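Local structure of prophage MuSo2, 43 kDa tail protein (Shewanella oneidensis, 3CDD) at residues 46-52 / 84-89; 74-80 / 92-98; 181-185 / 301-305. The protein probably serves as a baseplate hub protein in the tail of a Mu-like phage, with three copies forming the assembly. All coordinates share one frame. Where two conformers were deposited one is given. Residues are numbered along the deposited sequence.

Interaction 1. Residues 46-52 / 84-89; sequences NDAQYKA and YDESTI
Glu86, Gln49 and Ala48 bury the most surface where loop 46-52 meets turn 84-89, the tip of hairpin 70-84/88-97. Asp85 OD1 accepts from Ser87 N (2.9 Å), an Asx turn. Asn46 has positive phi (61/35) and lies nearest Ser87, CA to CA 4.5 Å; a 3-10 segment follows at 48-49. Ala48 N donates to Glu86 O (3.1 Å, 155°), while water 1 accepts from Gln49 N (3.0 Å) and donates to Glu86 O (3.2 Å). Ala48 CB points inward, 4.0 Å from Ile89 CG1, and Ile89 (m, t) puts CD1 3.1 Å from Ala48 O. Glu86 CB lies 3.5 Å from Asn46 OD1, so its side chain sits between Asn46 and Gln49. Gln49 (m, t) packs on the turn, CD 3.8 Å from Tyr84 CE1 and NE2 3.8 Å from Glu86 CG. A backbone hydrogen bond, a bridging water and Ala48-Ile89 packing thus join loop to hairpin tip, while Gln49 spends its amide on Gly195 and Val198 of the second subunit.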
ATOM      1  N   ASN A  46      -2.428 -38.796  -2.333  1.00 33.44           N
ATOM      2  CA  ASN A  46      -3.534 -37.887  -2.003  1.00 34.25           C
ATOM      3  C   ASN A  46      -3.977 -38.120  -0.558  1.00 34.23           C
ATOM      4  O   ASN A  46      -5.161 -37.999  -0.211  1.00 33.83           O
ATOM      5  CB  ASN A  46      -4.700 -38.078  -2.983  1.00 34.91           C
ATOM      6  CG  ASN A  46      -5.356 -36.771  -3.388  1.00 37.55           C
ATOM      7  OD1 ASN A  46      -4.732 -35.700  -3.358  1.00 40.28           O
ATOM      8  ND2 ASN A  46      -6.624 -36.855  -3.798  1.00 39.17           N
ATOM      9  N   ASP A  47      -2.989 -38.431   0.279  1.00 33.77           N
ATOM     10  CA  ASP A  47      -3.225 -38.852   1.647  1.00 34.13           C
ATOM     11  C   ASP A  47      -2.388 -38.037   2.627  1.00 33.65           C
ATOM     12  O   ASP A  47      -2.020 -38.507   3.691  1.00 34.00           O
ATOM     13  CB  ASP A  47      -2.951 -40.361   1.775  1.00 34.47           C
ATOM     14  CG  ASP A  47      -1.540 -40.751   1.340  1.00 35.02           C
ATOM     15  OD1 ASP A  47      -0.797 -39.907   0.785  1.00 35.55           O
ATOM     16  OD2 ASP A  47      -1.172 -41.918   1.560  1.00 35.31           O
ATOM     17  N   ALA A  48      -2.094 -36.802   2.245  1.00 33.54           N
ATOM     18  CA  ALA A  48      -1.328 -35.872   3.068  1.00 33.65           C
ATOM     19  C   ALA A  48      -1.918 -35.695   4.469  1.00 33.79           C
ATOM     20  O   ALA A  48      -1.186 -35.565   5.446  1.00 33.99           O
ATOM     21  CB  ALA A  48      -1.243 -34.530   2.374  1.00 32.80           C
ATOM     22  N   GLN A  49      -3.242 -35.684   4.568  1.00 33.90           N
ATOM     23  CA  GLN A  49      -3.892 -35.363   5.838  1.00 34.17           C
ATOM     24  C   GLN A  49      -3.786 -36.498   6.865  1.00 35.67           C
ATOM     25  O   GLN A  49      -4.060 -36.297   8.051  1.00 35.27           O
ATOM     26  CB  GLN A  49      -5.338 -34.931   5.586  1.00 33.53           C
ATOM     27  CG  GLN A  49      -5.424 -33.632   4.766  1.00 32.74           C
ATOM     28  CD  GLN A  49      -6.834 -33.132   4.562  1.00 33.31           C
ATOM     29  OE1 GLN A  49      -7.722 -33.358   5.397  1.00 33.56           O
ATOM     30  NE2 GLN A  49      -7.051 -32.432   3.459  1.00 30.52           N
ATOM     31  N   TYR A  50      -3.372 -37.683   6.405  1.00 37.10           N
ATOM     32  CA  TYR A  50      -3.132 -38.833   7.303  1.00 39.10           C
ATOM     33  C   TYR A  50      -1.635 -39.046   7.582  1.00 39.86           C
ATOM     34  O   TYR A  50      -1.250 -40.063   8.149  1.00 39.97           O
ATOM     35  CB  TYR A  50      -3.768 -40.116   6.725  1.00 39.32           C
ATOM     36  CG  TYR A  50      -5.163 -39.900   6.171  1.00 40.31           C
ATOM     37  CD1 TYR A  50      -6.287 -39.919   7.006  1.00 41.48           C
ATOM     38  CD2 TYR A  50      -5.357 -39.657   4.812  1.00 41.13           C
ATOM     39  CE1 TYR A  50      -7.575 -39.708   6.488  1.00 41.65           C
ATOM     40  CE2 TYR A  50      -6.627 -39.438   4.286  1.00 41.58           C
ATOM     41  CZ  TYR A  50      -7.729 -39.458   5.124  1.00 41.57           C
ATOM     42  OH  TYR A  50      -8.978 -39.239   4.574  1.00 41.69           O
ATOM     43  N   LYS A  51      -0.804 -38.077   7.195  1.00 41.29           N
ATOM     44  CA  LYS A  51       0.657 -38.258   7.161  1.00 42.47           C
ATOM     45  C   LYS A  51       1.447 -37.073   7.718  1.00 43.47           C
ATOM     46  O   LYS A  51       2.557 -36.778   7.244  1.00 43.65           O
ATOM     47  CB  LYS A  51       1.128 -38.619   5.730  1.00 42.74           C
ATOM     48  CG  LYS A  51       0.709 -40.034   5.292  1.00 42.13           C
ATOM     49  CD  LYS A  51       1.379 -40.525   4.030  1.00 42.57           C
ATOM     50  CE  LYS A  51       1.277 -42.054   3.966  1.00 43.78           C
ATOM     51  NZ  LYS A  51       1.489 -42.635   2.590  1.00 42.10           N
ATOM     52  N   ALA A  52       0.869 -36.401   8.723  1.00 44.20           N
ATOM     53  CA  ALA A  52       1.564 -35.371   9.504  1.00 44.94           C
ATOM     54  C   ALA A  52       2.900 -35.909  10.023  1.00 45.27           C
ATOM     55  O   ALA A  52       2.970 -37.042  10.492  1.00 45.29           O
ATOM     56  CB  ALA A  52       0.685 -34.895  10.667  1.00 44.97           C
ATOM     57  N   TYR A  84      -2.028 -27.069   4.455  1.00 25.25           N
ATOM     58  CA  TYR A  84      -2.020 -28.351   3.776  1.00 25.05           C
ATOM     59  C   TYR A  84      -3.218 -28.421   2.843  1.00 25.48           C
ATOM     60  O   TYR A  84      -4.104 -27.572   2.906  1.00 25.79           O
ATOM     61  CB  TYR A  84      -2.081 -29.515   4.786  1.00 23.82           C
ATOM     62  CG  TYR A  84      -3.301 -29.447   5.684  1.00 25.32           C
ATOM     63  CD1 TYR A  84      -4.531 -29.975   5.271  1.00 23.07           C
ATOM     64  CD2 TYR A  84      -3.227 -28.834   6.945  1.00 24.53           C
ATOM     65  CE1 TYR A  84      -5.656 -29.890   6.081  1.00 25.33           C
ATOM     66  CE2 TYR A  84      -4.352 -28.760   7.772  1.00 25.52           C
ATOM     67  CZ  TYR A  84      -5.551 -29.288   7.332  1.00 24.23           C
ATOM     68  OH  TYR A  84      -6.654 -29.233   8.140  1.00 26.38           O
ATOM     69  N   ASP A  85      -3.212 -29.409   1.953  1.00 26.20           N
ATOM     70  CA  ASP A  85      -4.430 -29.848   1.248  1.00 27.29           C
ATOM     71  C   ASP A  85      -4.398 -31.370   1.124  1.00 28.20           C
ATOM     72  O   ASP A  85      -3.798 -32.039   1.976  1.00 28.49           O
ATOM     73  CB  ASP A  85      -4.612 -29.147  -0.099  1.00 27.52           C
ATOM     74  CG  ASP A  85      -3.410 -29.299  -1.027  1.00 29.99           C
ATOM     75  OD1 ASP A  85      -2.806 -30.385  -1.084  1.00 33.53           O
ATOM     76  OD2 ASP A  85      -3.075 -28.323  -1.716  1.00 32.45           O
ATOM     77  N   GLU A  86      -5.017 -31.946   0.092  1.00 28.54           N
ATOM     78  CA  GLU A  86      -5.092 -33.409   0.060  1.00 29.39           C
ATOM     79  C   GLU A  86      -3.785 -34.082  -0.358  1.00 29.04           C
ATOM     80  O   GLU A  86      -3.571 -35.243  -0.045  1.00 29.13           O
ATOM     81  CB  GLU A  86      -6.268 -33.892  -0.770  1.00 29.86           C
ATOM     82  CG  GLU A  86      -7.568 -33.731  -0.036  1.00 34.40           C
ATOM     83  CD  GLU A  86      -8.747 -33.698  -0.967  1.00 40.39           C
ATOM     84  OE1 GLU A  86      -8.681 -32.990  -2.003  1.00 42.14           O
ATOM     85  OE2 GLU A  86      -9.745 -34.373  -0.652  1.00 42.50           O
ATOM     86  N   SER A  87      -2.892 -33.326  -0.993  1.00 28.43           N
ATOM     87  CA  SER A  87      -1.637 -33.883  -1.474  1.00 28.37           C
ATOM     88  C   SER A  87      -0.409 -33.024  -1.102  1.00 27.93           C
ATOM     89  O   SER A  87       0.648 -33.169  -1.709  1.00 27.62           O
ATOM     90  CB  SER A  87      -1.726 -34.056  -2.991  1.00 28.64           C
ATOM     91  OG  SER A  87      -1.981 -32.813  -3.605  1.00 29.49           O
ATOM     92  N   THR A  88      -0.560 -32.163  -0.090  1.00 27.18           N
ATOM     93  CA  THR A  88       0.442 -31.153   0.270  1.00 26.79           C
ATOM     94  C   THR A  88       0.439 -30.940   1.768  1.00 26.79           C
ATOM     95  O   THR A  88      -0.619 -30.872   2.383  1.00 26.42           O
ATOM     96  CB  THR A  88       0.172 -29.772  -0.409  1.00 27.19           C
ATOM     97  OG1 THR A  88      -0.225 -29.970  -1.768  1.00 26.65           O
ATOM     98  CG2 THR A  88       1.412 -28.887  -0.408  1.00 25.74           C
ATOM     99  N   ILE A  89       1.627 -30.879   2.351  1.00 26.72           N
ATOM    100  CA  ILE A  89       1.806 -30.302   3.689  1.00 27.05           C
ATOM    101  C   ILE A  89       2.961 -29.310   3.603  1.00 27.46           C
ATOM    102  O   ILE A  89       4.077 -29.663   3.188  1.00 27.00           O
ATOM    103  CB  ILE A  89       2.081 -31.347   4.803  1.00 26.46           C
ATOM    104  CG1 ILE A  89       0.931 -32.347   4.910  1.00 27.89           C
ATOM    105  CG2 ILE A  89       2.273 -30.644   6.172  1.00 26.21           C
ATOM    106  CD1 ILE A  89       1.217 -33.569   5.826  1.00 27.90           C
TER
HETATM  107  O   HOH W   1      -5.298 -36.172   2.456  1.00 23.30           O

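Interaction 2. Residues 74-80 / 92-98; sequences TGYVDDW and SVSGRDK
Trp80 (chi1 163°) sets the edge of its indole against Val93, with CE3 3.8 Å from Val93 CG1; Val77 CG1 approaches that same CG1 at 4.1 Å. Strand segments 74-80 and 92-97 run antiparallel, their axes 4.3 Å apart at closest and their directions at 140°. Gly75 faces Asp97 (CA to CA 3.7 Å) and Val77 faces Gly95 (4.6 Å), both non-hydrogen-bonded pairs; an ideal CB on Gly75 would sit 1.9 Å from Arg96 O, and one on Gly95 2.2 Å from Tyr76 O, clashes that leave room only for hydrogen. Tyr76 N donates to Arg96 O (3.2 Å) and Lys98 N to Thr74 O (2.9 Å). Beyond Val77 the register slips by one: Asp78 N (2.8 Å) and Asp79 N (3.1 Å) both donate to Ser94 O, and Ser94 N returns to Asp79 O (3.1 Å). Asp78, at phi/psi -83/-52, meets Arg96 (m, t, m) in a bidentate salt bridge, NE to OD2 2.8 Å and NH2 to OD1 3.2 Å. Asp104 also pairs with Arg96, and Arg208 of the second subunit with Asp78. Two residues facing Ser94 define a classic beta bulge within the hairpin 70-84/88-97 of the N-terminal, phage-barrel-type region.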
ATOM      1  N   THR A  74      20.504 -15.538  15.089  1.00 28.85           N
ATOM      2  CA  THR A  74      20.053 -15.942  16.414  1.00 28.55           C
ATOM      3  C   THR A  74      18.876 -15.045  16.823  1.00 28.89           C
ATOM      4  O   THR A  74      19.007 -13.811  16.927  1.00 28.22           O
ATOM      5  CB  THR A  74      21.193 -15.799  17.448  1.00 28.18           C
ATOM      6  OG1 THR A  74      22.360 -16.495  16.989  1.00 28.55           O
ATOM      7  CG2 THR A  74      20.784 -16.323  18.827  1.00 28.77           C
ATOM      8  N   GLY A  75      17.727 -15.665  17.061  1.00 29.17           N
ATOM      9  CA  GLY A  75      16.542 -14.897  17.456  1.00 29.70           C
ATOM     10  C   GLY A  75      15.388 -15.738  17.946  1.00 29.94           C
ATOM     11  O   GLY A  75      15.583 -16.697  18.692  1.00 29.94           O
ATOM     12  N   TYR A  76      14.186 -15.354  17.523  1.00 30.26           N
ATOM     13  CA  TYR A  76      12.951 -15.984  17.955  1.00 30.89           C
ATOM     14  C   TYR A  76      12.009 -16.174  16.782  1.00 30.92           C
ATOM     15  O   TYR A  76      12.010 -15.394  15.844  1.00 30.41           O
ATOM     16  CB  TYR A  76      12.237 -15.109  18.988  1.00 31.52           C
ATOM     17  CG  TYR A  76      13.087 -14.754  20.165  1.00 31.23           C
ATOM     18  CD1 TYR A  76      13.197 -15.621  21.253  1.00 32.62           C
ATOM     19  CD2 TYR A  76      13.786 -13.551  20.197  1.00 32.19           C
ATOM     20  CE1 TYR A  76      13.998 -15.298  22.349  1.00 33.24           C
ATOM     21  CE2 TYR A  76      14.574 -13.212  21.294  1.00 33.21           C
ATOM     22  CZ  TYR A  76      14.676 -14.090  22.359  1.00 32.30           C
ATOM     23  OH  TYR A  76      15.466 -13.756  23.435  1.00 33.45           O
ATOM     24  N   VAL A  77      11.188 -17.214  16.863  1.00 30.58           N
ATOM     25  CA  VAL A  77      10.133 -17.433  15.901  1.00 29.64           C
ATOM     26  C   VAL A  77       9.061 -16.404  16.142  1.00 29.25           C
ATOM     27  O   VAL A  77       8.542 -16.286  17.259  1.00 28.74           O
ATOM     28  CB  VAL A  77       9.529 -18.855  16.043  1.00 30.05           C
ATOM     29  CG1 VAL A  77       8.324 -19.018  15.128  1.00 29.20           C
ATOM     30  CG2 VAL A  77      10.588 -19.897  15.720  1.00 29.27           C
ATOM     31  N   ASP A  78       8.753 -15.631  15.104  1.00 28.53           N
ATOM     32  CA  ASP A  78       7.627 -14.707  15.157  1.00 28.23           C
ATOM     33  C   ASP A  78       6.357 -15.452  14.827  1.00 27.93           C
ATOM     34  O   ASP A  78       5.386 -15.380  15.583  1.00 28.13           O
ATOM     35  CB  ASP A  78       7.801 -13.582  14.138  1.00 28.92           C
ATOM     36  CG  ASP A  78       8.696 -12.482  14.631  1.00 31.13           C
ATOM     37  OD1 ASP A  78       8.616 -12.135  15.832  1.00 32.16           O
ATOM     38  OD2 ASP A  78       9.457 -11.939  13.798  1.00 34.15           O
ATOM     39  N   ASP A  79       6.390 -16.170  13.695  1.00 26.86           N
ATOM     40  CA  ASP A  79       5.221 -16.800  13.093  1.00 27.52           C
ATOM     41  C   ASP A  79       5.438 -18.290  12.809  1.00 27.00           C
ATOM     42  O   ASP A  79       6.461 -18.693  12.250  1.00 26.36           O
ATOM     43  CB  ASP A  79       4.822 -16.091  11.774  1.00 27.74           C
ATOM     44  CG  ASP A  79       4.348 -14.640  11.984  1.00 31.62           C
ATOM     45  OD1 ASP A  79       4.891 -13.944  12.859  1.00 30.07           O
ATOM     46  OD2 ASP A  79       3.400 -14.186  11.282  1.00 38.05           O
ATOM     47  N   TRP A  80       4.455 -19.084  13.207  1.00 26.43           N
ATOM     48  CA  TRP A  80       4.308 -20.464  12.808  1.00 26.48           C
ATOM     49  C   TRP A  80       3.203 -20.496  11.740  1.00 26.18           C
ATOM     50  O   TRP A  80       2.108 -19.987  11.957  1.00 26.20           O
ATOM     51  CB  TRP A  80       3.930 -21.291  14.049  1.00 26.94           C
ATOM     52  CG  TRP A  80       3.360 -22.648  13.775  1.00 26.76           C
ATOM     53  CD1 TRP A  80       2.110 -23.076  14.091  1.00 27.61           C
ATOM     54  CD2 TRP A  80       4.010 -23.745  13.103  1.00 27.20           C
ATOM     55  NE1 TRP A  80       1.940 -24.380  13.672  1.00 28.60           N
ATOM     56  CE2 TRP A  80       3.091 -24.811  13.065  1.00 27.75           C
ATOM     57  CE3 TRP A  80       5.280 -23.925  12.528  1.00 28.48           C
ATOM     58  CZ2 TRP A  80       3.403 -26.062  12.490  1.00 27.78           C
ATOM     59  CZ3 TRP A  80       5.594 -25.179  11.961  1.00 28.06           C
ATOM     60  CH2 TRP A  80       4.658 -26.218  11.948  1.00 27.03           C
ATOM     61  N   SER A  92       6.047 -23.567   7.581  1.00 29.89           N
ATOM     62  CA  SER A  92       7.088 -22.559   7.539  1.00 29.03           C
ATOM     63  C   SER A  92       7.055 -21.765   8.818  1.00 29.32           C
ATOM     64  O   SER A  92       6.001 -21.659   9.479  1.00 28.78           O
ATOM     65  CB  SER A  92       7.027 -21.669   6.271  1.00 29.38           C
ATOM     66  OG  SER A  92       6.003 -20.700   6.258  1.00 29.53           O
ATOM     67  N   VAL A  93       8.235 -21.287   9.205  1.00 29.19           N
ATOM     68  CA  VAL A  93       8.379 -20.321  10.282  1.00 28.71           C
ATOM     69  C   VAL A  93       9.034 -19.059   9.715  1.00 28.67           C
ATOM     70  O   VAL A  93       9.765 -19.099   8.697  1.00 28.28           O
ATOM     71  CB  VAL A  93       9.240 -20.869  11.447  1.00 28.76           C
ATOM     72  CG1 VAL A  93       8.477 -21.942  12.229  1.00 28.27           C
ATOM     73  CG2 VAL A  93      10.580 -21.417  10.931  1.00 28.69           C
ATOM     74  N   SER A  94       8.739 -17.944  10.363  1.00 28.17           N
ATOM     75  CA  SER A  94       9.361 -16.656  10.080  0.50 28.14           C
ATOM     76  C   SER A  94       9.766 -16.044  11.413  1.00 27.83           C
ATOM     77  O   SER A  94       9.218 -16.417  12.450  1.00 27.29           O
ATOM     78  CB  SER A  94       8.355 -15.744   9.387  0.50 28.40           C
ATOM     79  OG  SER A  94       8.992 -14.649   8.764  0.50 29.90           O
ATOM     80  N   GLY A  95      10.698 -15.102  11.379  1.00 27.81           N
ATOM     81  CA  GLY A  95      11.119 -14.392  12.579  1.00 27.83           C
ATOM     82  C   GLY A  95      12.233 -13.408  12.288  1.00 27.79           C
ATOM     83  O   GLY A  95      12.532 -13.076  11.138  1.00 26.89           O
ATOM     84  N   ARG A  96      12.878 -12.987  13.355  1.00 28.16           N
ATOM     85  CA  ARG A  96      13.876 -11.920  13.319  1.00 27.64           C
ATOM     86  C   ARG A  96      14.928 -12.314  14.365  1.00 28.14           C
ATOM     87  O   ARG A  96      14.687 -13.208  15.186  1.00 27.85           O
ATOM     88  CB  ARG A  96      13.199 -10.603  13.703  1.00 27.13           C
ATOM     89  CG  ARG A  96      12.276 -10.021  12.621  1.00 27.38           C
ATOM     90  CD  ARG A  96      11.388  -8.879  13.119  1.00 26.47           C
ATOM     91  NE  ARG A  96      10.428  -9.332  14.135  1.00 25.92           N
ATOM     92  CZ  ARG A  96       9.794  -8.512  14.965  1.00 25.29           C
ATOM     93  NH1 ARG A  96       9.996  -7.197  14.881  1.00 25.94           N
ATOM     94  NH2 ARG A  96       8.971  -9.000  15.885  1.00 22.90           N
ATOM     95  N   ASP A  97      16.082 -11.653  14.346  1.00 28.29           N
ATOM     96  CA  ASP A  97      17.086 -11.896  15.375  1.00 28.56           C
ATOM     97  C   ASP A  97      16.654 -11.272  16.720  1.00 28.15           C
ATOM     98  O   ASP A  97      15.662 -10.549  16.767  1.00 28.89           O
ATOM     99  CB  ASP A  97      18.512 -11.532  14.868  1.00 28.49           C
ATOM    100  CG  ASP A  97      18.955 -10.110  15.194  1.00 30.30           C
ATOM    101  OD1 ASP A  97      18.244  -9.331  15.890  1.00 25.98           O
ATOM    102  OD2 ASP A  97      20.084  -9.793  14.746  1.00 30.56           O
ATOM    103  N   LYS A  98      17.366 -11.591  17.803  1.00 27.39           N
ATOM    104  CA  LYS A  98      17.005 -11.163  19.174  1.00 26.91           C
ATOM    105  C   LYS A  98      16.688  -9.677  19.338  1.00 26.24           C
ATOM    106  O   LYS A  98      15.823  -9.313  20.146  1.00 26.02           O
ATOM    107  CB  LYS A  98      18.123 -11.529  20.165  1.00 26.78           C
ATOM    108  CG  LYS A  98      18.236 -13.007  20.486  1.00 26.76           C
ATOM    109  CD  LYS A  98      19.447 -13.297  21.381  1.00 27.24           C
ATOM    110  CE  LYS A  98      19.327 -12.556  22.697  1.00 29.81           C
ATOM    111  NZ  LYS A  98      20.214 -13.135  23.762  1.00 33.26           N
TER
HETATM  112  O   HOH W   2      21.500 -12.378  14.191  1.00 25.44           O
HETATM  113  O   HOH W   3      11.445 -12.576  16.211  1.00 34.72           O

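Interaction 3. Residues 181-185 / 301-305; sequences TRASK and INTLV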
ATOM      1  N   THR A 181      28.628   0.586  16.008  1.00 30.58           N
ATOM      2  CA  THR A 181      29.766   0.700  15.113  1.00 31.35           C
ATOM      3  C   THR A 181      29.693   1.919  14.186  1.00 31.40           C
ATOM      4  O   THR A 181      28.860   2.813  14.364  1.00 31.69           O
ATOM      5  CB  THR A 181      29.949  -0.632  14.339  1.00 31.71           C
ATOM      6  OG1 THR A 181      31.196  -0.615  13.640  1.00 32.98           O
ATOM      7  CG2 THR A 181      28.776  -0.901  13.368  1.00 31.51           C
ATOM      8  N   ARG A 182      30.608   1.971  13.228  1.00 31.94           N
ATOM      9  CA  ARG A 182      30.581   2.954  12.146  1.00 32.60           C
ATOM     10  C   ARG A 182      30.867   2.180  10.884  1.00 32.32           C
ATOM     11  O   ARG A 182      31.316   1.042  10.966  1.00 32.93           O
ATOM     12  CB  ARG A 182      31.676   4.025  12.335  1.00 32.21           C
ATOM     13  CG  ARG A 182      31.334   5.142  13.315  1.00 32.92           C
ATOM     14  CD  ARG A 182      32.481   6.169  13.335  1.00 33.68           C
ATOM     15  NE  ARG A 182      32.121   7.451  13.953  1.00 34.93           N
ATOM     16  CZ  ARG A 182      32.212   7.724  15.252  1.00 33.15           C
ATOM     17  NH1 ARG A 182      32.651   6.804  16.103  1.00 32.96           N
ATOM     18  NH2 ARG A 182      31.860   8.922  15.699  1.00 31.58           N
ATOM     19  N   ALA A 183      30.637   2.788   9.721  1.00 32.35           N
ATOM     20  CA  ALA A 183      31.022   2.175   8.448  1.00 32.88           C
ATOM     21  C   ALA A 183      32.456   1.663   8.531  1.00 33.09           C
ATOM     22  O   ALA A 183      33.370   2.419   8.855  1.00 33.60           O
ATOM     23  CB  ALA A 183      30.893   3.172   7.321  1.00 32.61           C
ATOM     24  N   SER A 184      32.645   0.384   8.228  1.00 33.65           N
ATOM     25  CA  SER A 184      33.911  -0.308   8.481  1.00 33.94           C
ATOM     26  C   SER A 184      35.011   0.003   7.459  1.00 34.95           C
ATOM     27  O   SER A 184      34.730   0.410   6.332  1.00 34.77           O
ATOM     28  CB  SER A 184      33.661  -1.813   8.512  1.00 33.99           C
ATOM     29  OG  SER A 184      34.795  -2.526   8.964  1.00 32.18           O
ATOM     30  N   LYS A 185      36.260  -0.198   7.872  1.00 35.83           N
ATOM     31  CA  LYS A 185      37.418  -0.153   6.974  1.00 37.28           C
ATOM     32  C   LYS A 185      37.828  -1.580   6.620  1.00 37.99           C
ATOM     33  O   LYS A 185      38.701  -1.791   5.767  1.00 38.12           O
ATOM     34  CB  LYS A 185      38.611   0.544   7.644  1.00 37.45           C
ATOM     35  CG  LYS A 185      38.340   1.955   8.149  1.00 38.72           C
ATOM     36  CD  LYS A 185      37.933   2.868   7.016  1.00 41.47           C
ATOM     37  CE  LYS A 185      37.694   4.272   7.519  1.00 42.74           C
ATOM     38  NZ  LYS A 185      36.799   4.980   6.574  1.00 44.46           N
ATOM     39  N   ILE A 301      27.963  -8.174   6.486  1.00 27.56           N
ATOM     40  CA  ILE A 301      27.585  -6.770   6.339  1.00 28.07           C
ATOM     41  C   ILE A 301      28.692  -5.889   6.902  1.00 27.77           C
ATOM     42  O   ILE A 301      29.503  -6.339   7.701  1.00 27.95           O
ATOM     43  CB  ILE A 301      26.234  -6.389   7.041  1.00 27.83           C
ATOM     44  CG1 ILE A 301      26.237  -6.788   8.531  1.00 28.15           C
ATOM     45  CG2 ILE A 301      25.018  -6.955   6.266  1.00 29.64           C
ATOM     46  CD1 ILE A 301      24.919  -6.429   9.279  1.00 28.21           C
ATOM     47  N   ASN A 302      28.709  -4.626   6.483  1.00 28.33           N
ATOM     48  CA  ASN A 302      29.697  -3.653   6.966  1.00 28.23           C
ATOM     49  C   ASN A 302      31.116  -4.134   6.719  1.00 28.20           C
ATOM     50  O   ASN A 302      31.980  -4.073   7.604  1.00 28.37           O
ATOM     51  CB  ASN A 302      29.468  -3.316   8.441  1.00 27.63           C
ATOM     52  CG  ASN A 302      30.057  -1.980   8.827  1.00 28.33           C
ATOM     53  OD1 ASN A 302      30.310  -1.131   7.957  1.00 28.71           O
ATOM     54  ND2 ASN A 302      30.291  -1.775  10.137  1.00 24.46           N
ATOM     55  N   THR A 303      31.338  -4.648   5.516  1.00 28.30           N
ATOM     56  CA  THR A 303      32.681  -4.893   5.022  1.00 28.88           C
ATOM     57  C   THR A 303      32.792  -4.280   3.640  1.00 30.04           C
ATOM     58  O   THR A 303      31.772  -4.082   2.951  1.00 30.36           O
ATOM     59  CB  THR A 303      33.072  -6.400   4.981  1.00 29.54           C
ATOM     60  OG1 THR A 303      32.076  -7.154   4.291  1.00 30.03           O
ATOM     61  CG2 THR A 303      33.280  -6.982   6.403  1.00 28.99           C
ATOM     62  N   LEU A 304      34.022  -3.959   3.247  1.00 30.34           N
ATOM     63  CA  LEU A 304      34.271  -3.277   1.989  1.00 31.21           C
ATOM     64  C   LEU A 304      34.650  -4.284   0.898  1.00 31.45           C
ATOM     65  O   LEU A 304      35.432  -5.232   1.137  1.00 31.13           O
ATOM     66  CB  LEU A 304      35.393  -2.224   2.160  1.00 31.59           C
ATOM     67  CG  LEU A 304      35.177  -0.956   3.007  1.00 31.04           C
ATOM     68  CD1 LEU A 304      36.470  -0.175   3.096  1.00 33.46           C
ATOM     69  CD2 LEU A 304      34.079  -0.064   2.442  1.00 34.50           C
ATOM     70  N   VAL A 305      34.104  -4.051  -0.296  1.00 31.16           N
ATOM     71  CA  VAL A 305      34.290  -4.943  -1.433  1.00 31.27           C
ATOM     72  C   VAL A 305      34.555  -4.114  -2.718  1.00 30.59           C
ATOM     73  O   VAL A 305      33.730  -3.288  -3.101  1.00 30.45           O
ATOM     74  CB  VAL A 305      33.065  -5.911  -1.544  1.00 31.51           C
ATOM     75  CG1 VAL A 305      31.803  -5.167  -1.989  1.00 32.04           C
ATOM     76  CG2 VAL A 305      33.363  -7.055  -2.474  1.00 33.48           C
TER
HETATM   77  O   HOH W   4      33.171  -5.215   9.671  1.00 37.44           O
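A side-chain-to-main-chain amide pairing joins the loop after strand 178-181 to the fourth-domain, phage-barrel-type region. Asn302 ND2 donates to Arg182 O (3.1 Å, 173°), and Asn302 OD1 accepts from Ser184 N (2.8 Å, 151°), so both ends of the carboxamide are satisfied by main-chain groups two residues apart. The geometry depends on Asn302 itself, whose backbone takes a left-handed conformation (57/45) while chi1 is t, which carries the amide across to the loop although the CA-to-CB bond points sideways. The main-chain carbonyl of Asn302 has a separate partner: water 4 donates to Asn302 O at 2.6 Å. The hydroxyl of Ser184 lies 3.2 Å from that water, in a hydrogen bond of undecided direction; Ser184 OG also accepts from Thr186 N, which makes an ST turn. At the other end of the loop, Arg182 NH1 is hydrogen-bonded to Asp139 O and Thr138 OG1. Leu304, in strand 304-309, is hydrogen-bonded through its backbone to Thr186 and Ala188 and adds a nonpolar surface to this polar join: its CG lies 3.6 Å from Ser184 O and its CD1 3.8 Å from Lys185 O.

Along the chain, interactions 1 and 2 interleave, because 46-52, 74-80, 84-89 and 92-98 alternate between them, and both close before interaction 3 begins. The first two share strand 88-97 and lie about 25 Å apart between centres: interaction 1 at the tip of the hairpin, interaction 2 further down it. Both also touch the second subunit, where the sheet continues across the interface, so this hairpin contributes to the subunit interface at both places. Interaction 3 lies on the opposite side of the chain's centre, about 26 Å from interaction 2 and about 47 Å from interaction 1 between centres. It reaches the same extended sheet through strand 304-309, but its segments are untouched by other subunits, making it a join within one chain.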